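Local coordinates for type IV pilus secretin PilQ family protein (Vibrio cholerae, PDB 6W6M), which probably forms the outer-membrane channel through which the type IVa pilus needed for natural competence passes, at residues Glu336-Val340 and Ala383-Ala387; Gly339-Met345 and Leu404-Ser410; Glu437-Pro443 and Ala456-Leu462; Asn514-Leu520 and Ile562-Val568. All blocks are in the same frame, centred on the assembly; numbering follows the deposited sequence.

The four contacts sample two sheets of one secretin subunit, and follow one another along the chain except that interactions 1 and 2 start from the same stretch. Those two share G339 and V340 on strand 320-347, lie with centres 14 Å apart and touch directly. Interaction 4 reaches the same sheet through strand 549-568, a neighbour of strand 320-347, yet its centre is 49 Å from that of interaction 1, which measures how long these strands are. Interaction 3 belongs to a separate four-stranded sheet, its centre 27 Å from that of interaction 4. With fourteen subunits in the assembly, two such sheets are consistent with the double-walled barrel known from secretins.

Interaction 1: residues Glu336-Val340 and Ala383-Ala387; sequences EELGV and ASTSA
E337 brings its carboxylate into the bend of the chain formed by S384, T385 and S386, and this one side chain carries most of the polar contact. CG stands anti to the backbone N (chi1 -169°) and the rest of the chain is extended, which carries the acid group clear of its strand and across to the loop. Its two oxygens divide the work. OE1 accepts a weak hydrogen bond from S384 OG at 3.2 Å, and S386 OG lies 2.9 Å from E337 OE1, although the hydroxyl of S386 bonds to the carbonyl oxygen of T385. OE2 takes a second weak bond, from the backbone N of T385 at 3.3 Å, and the OG1 of T385 is 3.5 Å from E337 OE2. A carboxylate held at both oxygens by a hydroxyl and an amide is probably restrained in rotation, though both bonds are weak.

L338 turns its side chain away, and only its backbone C comes near the loop, 4.4 Å from S384 CB. G339, lacking a side chain, lets the loop come close, its CA lying 3.8 Å from S384 N. At V340 the approach is through the main chain, with the carbonyl oxygen facing A383.

The 383-387 loop follows strand 380-382, whose L382 pairs with V340 through the backbone. Strand 320-347 here runs between strands 404-429 and 549-568, and the loop is tied to both neighbours: S384 N bonds to S410 OG, and A383 O to R550 NH1.

Interaction 2: residues Gly339-Met345 and Leu404-Ser410; sequences GVRWGVM and LLDLELS
G339-M345 and L404-S410 run antiparallel, their axes 4.7 Å apart and 177° between their directions. G339 with S410, R341 with E408, G343 with D406 and M345 with L404 are hydrogen-bonded pairs, each joined in both directions for eight backbone bonds in all; V340-L409, W342-L407 and V344-L405 are the non-hydrogen-bonded pairs between them. Such an unbroken ladder of long neighbouring strands is consistent with the β-barrel wall of a secretin.

One face carries V340, W342, V344, L405, L407 and L409. There W342 CB rests 3.5 Å from L407 CD1, while the indole, with CG placed between the backbone N and the carbonyl carbon (chi1 64°), swings its far end away from the 404-410 strand.

On the other face R341 and E408 run alongside each other from neighbouring strands. Their salt bridge joins R341 NH2 to E408 OE1 at 2.9 Å: the oxygen sits at the guanidinium edge and is met on its syn side, although the two planes are 61° apart. I357 of a second subunit packs against both R341 and E408, and E358 of that subunit makes a weak, long ion pair with R341 NH2.

Interaction 3: residues Glu437-Pro443 and Ala456-Leu462; sequences EQGTEIP and AFKKAVL
T440 and A460 lie in the close-knit middle of this hairpin, with T440 CG2 3.9 Å from A460 CB. Their backbones bond in both directions, as do those of I442 and K458, where I442 N reaches K458 O at 2.8 Å. Toward P443 the ring of F457 packs obliquely against the proline, CE1 lying 3.8 Å from P443 CB. At the far end the 437-443 chain turns a corner at G439, whose CA stays 3.8 Å from V461 CG1, and the pairing becomes uneven: L462 N bonds well to Q438 O at 2.9 Å, whereas the return bond from Q438 N to L462 O is weak.

The charged groups meet more loosely, at the exposed K459. E437 and K459 meet nearly perpendicular, and their salt bridge, E437 OE2 to K459 NZ at 3.5 Å, is weak. E441, on the same face as K459, keeps its OE2 5.4 Å from K459 NZ and forms its salt bridge with R505 of a second subunit.

T440 OG1 is also hydrogen-bonded to I501 O and D502 OD1 of that subunit, and one of its strands pairs with residues 437-441, so the sheet continues from one copy to the next. Backbone bonds thus fix the hairpin within the subunit, while several of its polar side chains are spent on the neighbour; this division probably helps to close the ring.

Interaction 4: residues Asn514-Leu520 and Ile562-Val568; sequences NGETVVL and IFVTPKV
V564 and V518 stand abreast, with V564 CG1 3.7 Å from V518 CG2. With CG1 lodged between the backbone N and the carbonyl carbon (chi1 63°), the same methyl also meets L520, whose branch point CG lies 3.8 Å from V564 CG1. L520 comes in at a slant, and its CD1 goes on to touch I562 CG2 at 4.0 Å. V518, L520, I562 and P566 also meet side chains of strand 496-513, so this apolar cluster joins one sheet of the subunit to the other.

On the opposite face F563 packs more loosely. Its CD2 is 4.3 Å from V519 CB, and T517 slants across to it, OG1 lying 3.7 Å from F563 CB. V519 there also packs on R425 of a third subunit.

Toward the other end the 514-517 stretch leaves strand geometry. N514 lies roughly square to V568, and G515 CA rests 4.0 Å from K567 CD, the lysine chain being bent at chi2.

V564 O is gripped twice. V518 N reaches V564 O at 3.2 Å, close to the line of the carbonyl bond, and T517 OG1 reaches V564 O at 3.3 Å from well above the carbonyl plane, 60° out of it. One acceptor therefore ties the start of strand 518-534 to strand 549-568 by a main-chain and a side-chain donor, where the regular ladder begins.

Interaction 1: residues Glu336-Val340 and Ala383-Ala387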
loop_
_atom_site.group_PDB
_atom_site.type_symbol
_atom_site.label_atom_id
_atom_site.label_comp_id
_atom_site.label_asym_id
_atom_site.label_seq_id
_atom_site.Cartn_x
_atom_site.Cartn_y
_atom_site.Cartn_z
ATOM N N GLU A 336 4.878 47.586 -46.139
ATOM C CA GLU A 336 4.155 48.487 -47.031
ATOM C C GLU A 336 2.903 47.832 -47.608
ATOM O O GLU A 336 2.933 46.679 -48.043
ATOM C CB GLU A 336 5.049 48.940 -48.158
ATOM C CG GLU A 336 4.406 49.924 -49.081
ATOM C CD GLU A 336 5.349 50.380 -50.155
ATOM O OE1 GLU A 336 6.493 49.881 -50.178
ATOM O OE2 GLU A 336 4.955 51.231 -50.978
ATOM N N GLU A 337 1.810 48.590 -47.641
ATOM C CA GLU A 337 0.539 48.087 -48.158
ATOM C C GLU A 337 -0.262 49.137 -48.935
ATOM O O GLU A 337 -0.354 50.289 -48.525
ATOM C CB GLU A 337 -0.303 47.539 -47.008
ATOM C CG GLU A 337 -1.523 46.754 -47.450
ATOM C CD GLU A 337 -2.322 46.222 -46.279
ATOM O OE1 GLU A 337 -2.122 46.717 -45.151
ATOM O OE2 GLU A 337 -3.151 45.310 -46.486
ATOM N N LEU A 338 -0.842 48.720 -50.056
ATOM C CA LEU A 338 -1.653 49.582 -50.913
ATOM C C LEU A 338 -3.008 48.943 -51.205
ATOM O O LEU A 338 -3.085 47.754 -51.505
ATOM C CB LEU A 338 -0.952 49.856 -52.243
ATOM C CG LEU A 338 0.354 50.642 -52.298
ATOM C CD1 LEU A 338 0.905 50.646 -53.691
ATOM C CD2 LEU A 338 0.194 52.051 -51.809
ATOM N N GLY A 339 -4.080 49.730 -51.165
ATOM C CA GLY A 339 -5.401 49.168 -51.383
ATOM C C GLY A 339 -6.360 50.155 -52.005
ATOM O O GLY A 339 -6.170 51.370 -51.912
ATOM N N VAL A 340 -7.416 49.625 -52.629
ATOM C CA VAL A 340 -8.358 50.426 -53.405
ATOM C C VAL A 340 -9.785 49.935 -53.205
ATOM O O VAL A 340 -10.056 48.733 -53.148
ATOM C CB VAL A 340 -8.001 50.423 -54.907
ATOM C CG1 VAL A 340 -9.044 51.147 -55.698
ATOM C CG2 VAL A 340 -6.674 51.083 -55.133
ATOM N N ALA A 383 -9.462 47.139 -49.679
ATOM C CA ALA A 383 -8.885 48.177 -48.841
ATOM C C ALA A 383 -7.682 47.661 -48.063
ATOM O O ALA A 383 -7.644 46.510 -47.625
ATOM C CB ALA A 383 -9.927 48.712 -47.865
ATOM N N SER A 384 -6.701 48.540 -47.878
ATOM C CA SER A 384 -5.559 48.238 -47.028
ATOM C C SER A 384 -6.016 48.006 -45.596
ATOM O O SER A 384 -6.564 48.903 -44.954
ATOM C CB SER A 384 -4.548 49.378 -47.081
ATOM O OG SER A 384 -3.712 49.365 -45.946
ATOM N N THR A 385 -5.777 46.800 -45.095
ATOM C CA THR A 385 -6.299 46.355 -43.806
ATOM C C THR A 385 -5.233 46.551 -42.734
ATOM O O THR A 385 -4.356 45.704 -42.555
ATOM C CB THR A 385 -6.736 44.896 -43.882
ATOM O OG1 THR A 385 -5.620 44.083 -44.259
ATOM C CG2 THR A 385 -7.854 44.728 -44.898
ATOM N N SER A 386 -5.324 47.661 -42.015
ATOM C CA SER A 386 -4.403 47.988 -40.931
ATOM C C SER A 386 -5.097 49.012 -40.047
ATOM O O SER A 386 -6.220 49.439 -40.325
ATOM C CB SER A 386 -3.072 48.520 -41.455
ATOM O OG SER A 386 -2.482 47.615 -42.365
ATOM N N ALA A 387 -4.420 49.404 -38.972
ATOM C CA ALA A 387 -4.967 50.391 -38.054
ATOM C C ALA A 387 -4.398 51.787 -38.262
ATOM O O ALA A 387 -4.975 52.755 -37.756
ATOM C CB ALA A 387 -4.725 49.958 -36.605
#

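Interaction 2: residues Gly339-Met345 and Leu404-Ser410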
loop_
_atom_site.group_PDB
_atom_site.type_symbol
_atom_site.label_atom_id
_atom_site.label_comp_id
_atom_site.label_asym_id
_atom_site.label_seq_id
_atom_site.Cartn_x
_atom_site.Cartn_y
_atom_site.Cartn_z
ATOM N N GLY A 339 -4.080 49.730 -51.165
ATOM C CA GLY A 339 -5.401 49.168 -51.383
ATOM C C GLY A 339 -6.360 50.155 -52.005
ATOM O O GLY A 339 -6.170 51.370 -51.912
ATOM N N VAL A 340 -7.416 49.625 -52.629
ATOM C CA VAL A 340 -8.358 50.426 -53.405
ATOM C C VAL A 340 -9.785 49.935 -53.205
ATOM O O VAL A 340 -10.056 48.733 -53.148
ATOM C CB VAL A 340 -8.001 50.423 -54.907
ATOM C CG1 VAL A 340 -9.044 51.147 -55.698
ATOM C CG2 VAL A 340 -6.674 51.083 -55.133
ATOM N N ARG A 341 -10.715 50.883 -53.144
ATOM C CA ARG A 341 -12.118 50.563 -52.897
ATOM C C ARG A 341 -12.962 51.452 -53.802
ATOM O O ARG A 341 -12.988 52.664 -53.598
ATOM C CB ARG A 341 -12.447 50.802 -51.430
ATOM C CG ARG A 341 -13.330 49.777 -50.790
ATOM C CD ARG A 341 -13.089 49.741 -49.306
ATOM N NE ARG A 341 -13.255 51.045 -48.687
ATOM C CZ ARG A 341 -14.214 51.343 -47.820
ATOM N NH1 ARG A 341 -15.091 50.422 -47.462
ATOM N NH2 ARG A 341 -14.289 52.560 -47.304
ATOM N N TRP A 342 -13.648 50.885 -54.792
ATOM C CA TRP A 342 -14.476 51.743 -55.635
ATOM C C TRP A 342 -15.777 51.067 -56.025
ATOM O O TRP A 342 -15.903 49.842 -56.003
ATOM C CB TRP A 342 -13.745 52.219 -56.894
ATOM C CG TRP A 342 -13.349 51.179 -57.877
ATOM C CD1 TRP A 342 -12.118 50.638 -58.023
ATOM C CD2 TRP A 342 -14.169 50.591 -58.890
ATOM N NE1 TRP A 342 -12.116 49.735 -59.046
ATOM C CE2 TRP A 342 -13.366 49.687 -59.598
ATOM C CE3 TRP A 342 -15.507 50.738 -59.263
ATOM C CZ2 TRP A 342 -13.855 48.925 -60.659
ATOM C CZ3 TRP A 342 -15.991 49.983 -60.314
ATOM C CH2 TRP A 342 -15.169 49.087 -60.998
ATOM N N GLY A 343 -16.740 51.904 -56.406
ATOM C CA GLY A 343 -18.068 51.426 -56.748
ATOM C C GLY A 343 -18.783 52.352 -57.706
ATOM O O GLY A 343 -18.462 53.540 -57.807
ATOM N N VAL A 344 -19.769 51.802 -58.413
ATOM C CA VAL A 344 -20.565 52.550 -59.374
ATOM C C VAL A 344 -22.030 52.177 -59.194
ATOM O O VAL A 344 -22.367 51.139 -58.627
ATOM C CB VAL A 344 -20.122 52.297 -60.827
ATOM C CG1 VAL A 344 -21.046 52.994 -61.797
ATOM C CG2 VAL A 344 -18.711 52.765 -61.034
ATOM N N MET A 345 -22.909 53.052 -59.674
ATOM C CA MET A 345 -24.344 52.806 -59.550
ATOM C C MET A 345 -25.063 53.673 -60.566
ATOM O O MET A 345 -25.008 54.899 -60.465
ATOM C CB MET A 345 -24.808 53.124 -58.134
ATOM C CG MET A 345 -26.250 52.847 -57.859
ATOM S SD MET A 345 -26.644 53.151 -56.132
ATOM C CE MET A 345 -25.994 51.686 -55.354
ATOM N N LEU A 404 -24.030 57.536 -59.771
ATOM C CA LEU A 404 -23.169 57.744 -58.614
ATOM C C LEU A 404 -21.894 56.948 -58.829
ATOM O O LEU A 404 -21.946 55.820 -59.323
ATOM C CB LEU A 404 -23.861 57.305 -57.319
ATOM C CG LEU A 404 -23.187 57.619 -55.986
ATOM C CD1 LEU A 404 -24.228 57.880 -54.928
ATOM C CD2 LEU A 404 -22.305 56.496 -55.536
ATOM N N LEU A 405 -20.756 57.537 -58.469
ATOM C CA LEU A 405 -19.514 56.778 -58.531
ATOM C C LEU A 405 -18.558 57.236 -57.438
ATOM O O LEU A 405 -18.380 58.436 -57.225
ATOM C CB LEU A 405 -18.860 56.889 -59.910
ATOM C CG LEU A 405 -17.651 56.048 -60.290
ATOM C CD1 LEU A 405 -17.674 55.700 -61.773
ATOM C CD2 LEU A 405 -16.378 56.795 -59.934
ATOM N N ASP A 406 -17.942 56.263 -56.760
ATOM C CA ASP A 406 -17.050 56.492 -55.628
ATOM C C ASP A 406 -15.706 55.813 -55.852
ATOM O O ASP A 406 -15.648 54.699 -56.383
ATOM C CB ASP A 406 -17.651 55.945 -54.345
ATOM C CG ASP A 406 -18.818 56.747 -53.860
ATOM O OD1 ASP A 406 -19.430 57.458 -54.675
ATOM O OD2 ASP A 406 -19.117 56.681 -52.657
ATOM N N LEU A 407 -14.631 56.460 -55.388
ATOM C CA LEU A 407 -13.288 55.898 -55.502
ATOM C C LEU A 407 -12.427 56.307 -54.317
ATOM O O LEU A 407 -12.190 57.497 -54.124
ATOM C CB LEU A 407 -12.615 56.350 -56.799
ATOM C CG LEU A 407 -11.171 55.908 -57.045
ATOM C CD1 LEU A 407 -11.071 54.408 -57.151
ATOM C CD2 LEU A 407 -10.624 56.542 -58.300
ATOM N N GLU A 408 -11.913 55.330 -53.564
ATOM C CA GLU A 408 -11.067 55.582 -52.402
ATOM C C GLU A 408 -9.749 54.831 -52.518
ATOM O O GLU A 408 -9.730 53.654 -52.887
ATOM C CB GLU A 408 -11.764 55.171 -51.112
ATOM C CG GLU A 408 -10.961 55.476 -49.872
ATOM C CD GLU A 408 -11.687 55.106 -48.598
ATOM O OE1 GLU A 408 -12.808 54.574 -48.685
ATOM O OE2 GLU A 408 -11.134 55.333 -47.501
ATOM N N LEU A 409 -8.627 55.499 -52.179
ATOM C CA LEU A 409 -7.301 54.906 -52.119
ATOM C C LEU A 409 -6.819 54.875 -50.678
ATOM O O LEU A 409 -7.143 55.765 -49.892
ATOM C CB LEU A 409 -6.308 55.700 -52.959
ATOM C CG LEU A 409 -6.545 55.727 -54.463
ATOM C CD1 LEU A 409 -5.569 56.667 -55.119
ATOM C CD2 LEU A 409 -6.410 54.344 -55.050
ATOM N N SER A 410 -6.060 53.867 -50.335
ATOM C CA SER A 410 -5.499 53.804 -48.993
ATOM C C SER A 410 -4.116 53.179 -49.037
ATOM O O SER A 410 -3.809 52.381 -49.922
ATOM C CB SER A 410 -6.401 53.028 -48.036
ATOM O OG SER A 410 -6.508 51.681 -48.436
#

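Interaction 3: residues Glu437-Pro443 and Ala456-Leu462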
loop_
_atom_site.group_PDB
_atom_site.type_symbol
_atom_site.label_atom_id
_atom_site.label_comp_id
_atom_site.label_asym_id
_atom_site.label_seq_id
_atom_site.Cartn_x
_atom_site.Cartn_y
_atom_site.Cartn_z
ATOM N N GLU A 437 24.009 36.293 -11.807
ATOM C CA GLU A 437 22.636 36.169 -12.292
ATOM C C GLU A 437 21.833 37.442 -12.081
ATOM O O GLU A 437 22.128 38.238 -11.196
ATOM C CB GLU A 437 21.881 35.061 -11.579
ATOM C CG GLU A 437 22.092 33.699 -12.105
ATOM C CD GLU A 437 21.385 32.680 -11.262
ATOM O OE1 GLU A 437 20.960 33.047 -10.152
ATOM O OE2 GLU A 437 21.248 31.517 -11.699
ATOM N N GLN A 438 20.777 37.597 -12.877
ATOM C CA GLN A 438 19.823 38.693 -12.714
ATOM C C GLN A 438 18.538 38.338 -13.455
ATOM O O GLN A 438 18.564 38.170 -14.674
ATOM C CB GLN A 438 20.405 39.986 -13.242
ATOM C CG GLN A 438 19.606 41.193 -12.886
ATOM C CD GLN A 438 20.044 42.415 -13.636
ATOM O OE1 GLN A 438 20.357 43.436 -13.042
ATOM N NE2 GLN A 438 20.073 42.321 -14.950
ATOM N N GLY A 439 17.422 38.234 -12.745
ATOM C CA GLY A 439 16.175 37.910 -13.415
ATOM C C GLY A 439 14.990 37.655 -12.514
ATOM O O GLY A 439 14.808 38.369 -11.535
ATOM N N THR A 440 14.159 36.664 -12.838
ATOM C CA THR A 440 13.014 36.302 -12.006
ATOM C C THR A 440 12.922 34.792 -11.829
ATOM O O THR A 440 13.482 34.011 -12.594
ATOM C CB THR A 440 11.685 36.819 -12.582
ATOM O OG1 THR A 440 10.633 36.622 -11.636
ATOM C CG2 THR A 440 11.332 36.103 -13.859
ATOM N N GLU A 441 12.181 34.382 -10.806
ATOM C CA GLU A 441 11.925 32.973 -10.523
ATOM C C GLU A 441 10.425 32.727 -10.566
ATOM O O GLU A 441 9.682 33.295 -9.765
ATOM C CB GLU A 441 12.493 32.573 -9.167
ATOM C CG GLU A 441 13.975 32.763 -9.041
ATOM C CD GLU A 441 14.492 32.251 -7.728
ATOM O OE1 GLU A 441 13.657 31.931 -6.861
ATOM O OE2 GLU A 441 15.726 32.158 -7.561
ATOM N N ILE A 442 9.993 31.877 -11.480
ATOM C CA ILE A 442 8.567 31.633 -11.699
ATOM C C ILE A 442 8.128 30.433 -10.860
ATOM O O ILE A 442 8.751 29.365 -10.945
ATOM C CB ILE A 442 8.288 31.407 -13.182
ATOM C CG1 ILE A 442 8.769 32.601 -13.995
ATOM C CG2 ILE A 442 6.820 31.213 -13.430
ATOM C CD1 ILE A 442 8.129 33.883 -13.602
ATOM N N PRO A 443 7.095 30.623 -10.034
ATOM C CA PRO A 443 6.575 29.529 -9.225
ATOM C C PRO A 443 5.730 28.658 -10.126
ATOM O O PRO A 443 4.747 29.133 -10.688
ATOM C CB PRO A 443 5.681 30.242 -8.215
ATOM C CG PRO A 443 5.227 31.466 -8.927
ATOM C CD PRO A 443 6.385 31.887 -9.783
ATOM N N ALA A 456 7.699 24.283 -7.252
ATOM C CA ALA A 456 9.098 24.672 -7.387
ATOM C C ALA A 456 9.210 25.937 -8.220
ATOM O O ALA A 456 8.210 26.545 -8.599
ATOM C CB ALA A 456 9.934 23.544 -7.998
ATOM N N PHE A 457 10.450 26.327 -8.504
ATOM C CA PHE A 457 10.749 27.590 -9.163
ATOM C C PHE A 457 11.646 27.356 -10.364
ATOM O O PHE A 457 12.740 26.808 -10.229
ATOM C CB PHE A 457 11.424 28.568 -8.202
ATOM C CG PHE A 457 10.560 28.975 -7.061
ATOM C CD1 PHE A 457 9.640 29.983 -7.204
ATOM C CD2 PHE A 457 10.659 28.338 -5.842
ATOM C CE1 PHE A 457 8.838 30.350 -6.160
ATOM C CE2 PHE A 457 9.855 28.701 -4.795
ATOM C CZ PHE A 457 8.946 29.707 -4.959
ATOM N N LYS A 458 11.206 27.869 -11.507
ATOM C CA LYS A 458 11.983 27.844 -12.731
ATOM C C LYS A 458 12.634 29.233 -12.828
ATOM O O LYS A 458 12.106 30.211 -12.303
ATOM C CB LYS A 458 11.100 27.563 -13.942
ATOM C CG LYS A 458 11.863 27.550 -15.254
ATOM C CD LYS A 458 12.913 26.455 -15.280
ATOM C CE LYS A 458 13.551 26.339 -16.655
ATOM N NZ LYS A 458 14.725 25.427 -16.655
ATOM N N LYS A 459 13.769 29.329 -13.505
ATOM C CA LYS A 459 14.489 30.588 -13.585
ATOM C C LYS A 459 14.348 31.211 -14.962
ATOM O O LYS A 459 14.314 30.508 -15.972
ATOM C CB LYS A 459 15.962 30.389 -13.262
ATOM C CG LYS A 459 16.219 29.950 -11.855
ATOM C CD LYS A 459 17.699 29.831 -11.610
ATOM C CE LYS A 459 17.982 29.343 -10.210
ATOM N NZ LYS A 459 19.428 29.079 -10.008
ATOM N N ALA A 460 14.263 32.534 -14.993
ATOM C CA ALA A 460 14.284 33.314 -16.221
ATOM C C ALA A 460 15.246 34.465 -15.958
ATOM O O ALA A 460 14.840 35.529 -15.493
ATOM C CB ALA A 460 12.898 33.787 -16.590
ATOM N N VAL A 461 16.529 34.232 -16.228
ATOM C CA VAL A 461 17.605 35.110 -15.800
ATOM C C VAL A 461 18.545 35.378 -16.967
ATOM O O VAL A 461 18.558 34.664 -17.963
ATOM C CB VAL A 461 18.401 34.522 -14.612
ATOM C CG1 VAL A 461 17.530 34.390 -13.393
ATOM C CG2 VAL A 461 18.993 33.188 -14.983
ATOM N N LEU A 462 19.296 36.474 -16.852
ATOM C CA LEU A 462 20.521 36.685 -17.667
ATOM C C LEU A 462 21.739 36.262 -16.841
ATOM O O LEU A 462 22.060 36.962 -15.873
ATOM C CB LEU A 462 20.599 38.165 -18.054
ATOM C CG LEU A 462 21.987 38.682 -18.424
ATOM C CD1 LEU A 462 22.330 38.336 -19.863
ATOM C CD2 LEU A 462 22.076 40.184 -18.205
#

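Interaction 4: residues Asn514-Leu520 and Ile562-Val568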
loop_
_atom_site.group_PDB
_atom_site.type_symbol
_atom_site.label_atom_id
_atom_site.label_comp_id
_atom_site.label_asym_id
_atom_site.label_seq_id
_atom_site.Cartn_x
_atom_site.Cartn_y
_atom_site.Cartn_z
ATOM N N ASN A 514 45.311 35.107 -23.738
ATOM C CA ASN A 514 45.127 35.735 -22.435
ATOM C C ASN A 514 44.183 36.927 -22.469
ATOM O O ASN A 514 43.174 36.914 -21.763
ATOM C CB ASN A 514 46.466 36.176 -21.852
ATOM C CG ASN A 514 46.369 36.567 -20.388
ATOM O OD1 ASN A 514 45.557 36.037 -19.645
ATOM N ND2 ASN A 514 47.197 37.499 -19.974
ATOM N N GLY A 515 44.458 37.947 -23.268
ATOM C CA GLY A 515 43.666 39.153 -23.140
ATOM C C GLY A 515 42.926 39.617 -24.377
ATOM O O GLY A 515 42.840 40.822 -24.617
ATOM N N GLU A 516 42.381 38.699 -25.170
ATOM C CA GLU A 516 41.648 39.071 -26.371
ATOM C C GLU A 516 40.289 38.393 -26.431
ATOM O O GLU A 516 39.973 37.525 -25.616
ATOM C CB GLU A 516 42.438 38.750 -27.625
ATOM C CG GLU A 516 42.730 37.302 -27.847
ATOM C CD GLU A 516 43.620 37.113 -29.051
ATOM O OE1 GLU A 516 43.706 38.049 -29.869
ATOM O OE2 GLU A 516 44.225 36.033 -29.192
ATOM N N THR A 517 39.483 38.817 -27.401
ATOM C CA THR A 517 38.103 38.381 -27.523
ATOM C C THR A 517 37.948 37.337 -28.624
ATOM O O THR A 517 38.658 37.344 -29.629
ATOM C CB THR A 517 37.182 39.561 -27.826
ATOM O OG1 THR A 517 35.823 39.135 -27.732
ATOM C CG2 THR A 517 37.419 40.094 -29.212
ATOM N N VAL A 518 36.991 36.437 -28.424
ATOM C CA VAL A 518 36.570 35.483 -29.441
ATOM C C VAL A 518 35.053 35.517 -29.501
ATOM O O VAL A 518 34.402 35.841 -28.507
ATOM C CB VAL A 518 37.065 34.050 -29.158
ATOM C CG1 VAL A 518 38.559 33.992 -29.203
ATOM C CG2 VAL A 518 36.569 33.556 -27.834
ATOM N N VAL A 519 34.491 35.215 -30.663
ATOM C CA VAL A 519 33.045 35.074 -30.781
ATOM C C VAL A 519 32.683 33.603 -30.615
ATOM O O VAL A 519 33.211 32.737 -31.312
ATOM C CB VAL A 519 32.531 35.651 -32.110
ATOM C CG1 VAL A 519 33.097 34.902 -33.280
ATOM C CG2 VAL A 519 31.014 35.687 -32.151
ATOM N N LEU A 520 31.810 33.319 -29.653
ATOM C CA LEU A 520 31.451 31.944 -29.336
ATOM C C LEU A 520 30.413 31.409 -30.305
ATOM O O LEU A 520 30.445 30.237 -30.675
ATOM C CB LEU A 520 30.920 31.850 -27.909
ATOM C CG LEU A 520 31.860 32.159 -26.755
ATOM C CD1 LEU A 520 31.091 32.147 -25.461
ATOM C CD2 LEU A 520 32.966 31.148 -26.719
ATOM N N ILE A 562 27.577 36.522 -29.592
ATOM C CA ILE A 562 28.073 36.361 -28.226
ATOM C C ILE A 562 29.597 36.375 -28.226
ATOM O O ILE A 562 30.226 35.602 -28.949
ATOM C CB ILE A 562 27.539 35.067 -27.585
ATOM C CG1 ILE A 562 26.024 35.159 -27.402
ATOM C CG2 ILE A 562 28.200 34.829 -26.254
ATOM C CD1 ILE A 562 25.362 33.881 -27.033
ATOM N N PHE A 563 30.189 37.255 -27.418
ATOM C CA PHE A 563 31.632 37.399 -27.266
ATOM C C PHE A 563 32.060 37.040 -25.849
ATOM O O PHE A 563 31.276 37.126 -24.907
ATOM C CB PHE A 563 32.112 38.832 -27.532
ATOM C CG PHE A 563 31.741 39.373 -28.866
ATOM C CD1 PHE A 563 30.530 40.000 -29.059
ATOM C CD2 PHE A 563 32.618 39.300 -29.920
ATOM C CE1 PHE A 563 30.193 40.513 -30.282
ATOM C CE2 PHE A 563 32.281 39.811 -31.144
ATOM C CZ PHE A 563 31.066 40.419 -31.323
ATOM N N VAL A 564 33.339 36.696 -25.693
ATOM C CA VAL A 564 33.925 36.481 -24.376
ATOM C C VAL A 564 35.377 36.926 -24.410
ATOM O O VAL A 564 36.053 36.817 -25.432
ATOM C CB VAL A 564 33.791 35.011 -23.913
ATOM C CG1 VAL A 564 34.538 34.077 -24.817
ATOM C CG2 VAL A 564 34.283 34.861 -22.507
ATOM N N THR A 565 35.853 37.453 -23.283
ATOM C CA THR A 565 37.242 37.883 -23.155
ATOM C C THR A 565 37.760 37.689 -21.733
ATOM O O THR A 565 37.287 38.344 -20.803
ATOM C CB THR A 565 37.404 39.341 -23.589
ATOM O OG1 THR A 565 38.713 39.805 -23.257
ATOM C CG2 THR A 565 36.384 40.221 -22.936
ATOM N N PRO A 566 38.718 36.796 -21.527
ATOM C CA PRO A 566 39.301 36.601 -20.201
ATOM C C PRO A 566 40.560 37.440 -20.003
ATOM O O PRO A 566 41.039 38.111 -20.912
ATOM C CB PRO A 566 39.632 35.111 -20.205
ATOM C CG PRO A 566 39.990 34.848 -21.601
ATOM C CD PRO A 566 39.175 35.766 -22.468
ATOM N N LYS A 567 41.036 37.465 -18.760
ATOM C CA LYS A 567 42.214 38.239 -18.369
ATOM C C LYS A 567 42.749 37.766 -17.021
ATOM O O LYS A 567 41.983 37.538 -16.090
ATOM C CB LYS A 567 41.863 39.726 -18.262
ATOM C CG LYS A 567 43.061 40.653 -18.183
ATOM C CD LYS A 567 43.931 40.531 -19.421
ATOM C CE LYS A 567 45.084 41.519 -19.387
ATOM N NZ LYS A 567 45.978 41.361 -20.568
ATOM N N VAL A 568 44.066 37.627 -16.916
ATOM C CA VAL A 568 44.702 37.191 -15.678
ATOM C C VAL A 568 45.076 38.425 -14.879
ATOM O O VAL A 568 45.764 39.317 -15.387
ATOM C CB VAL A 568 45.932 36.314 -15.946
ATOM C CG1 VAL A 568 46.627 35.988 -14.651
ATOM C CG2 VAL A 568 45.526 35.044 -16.651
#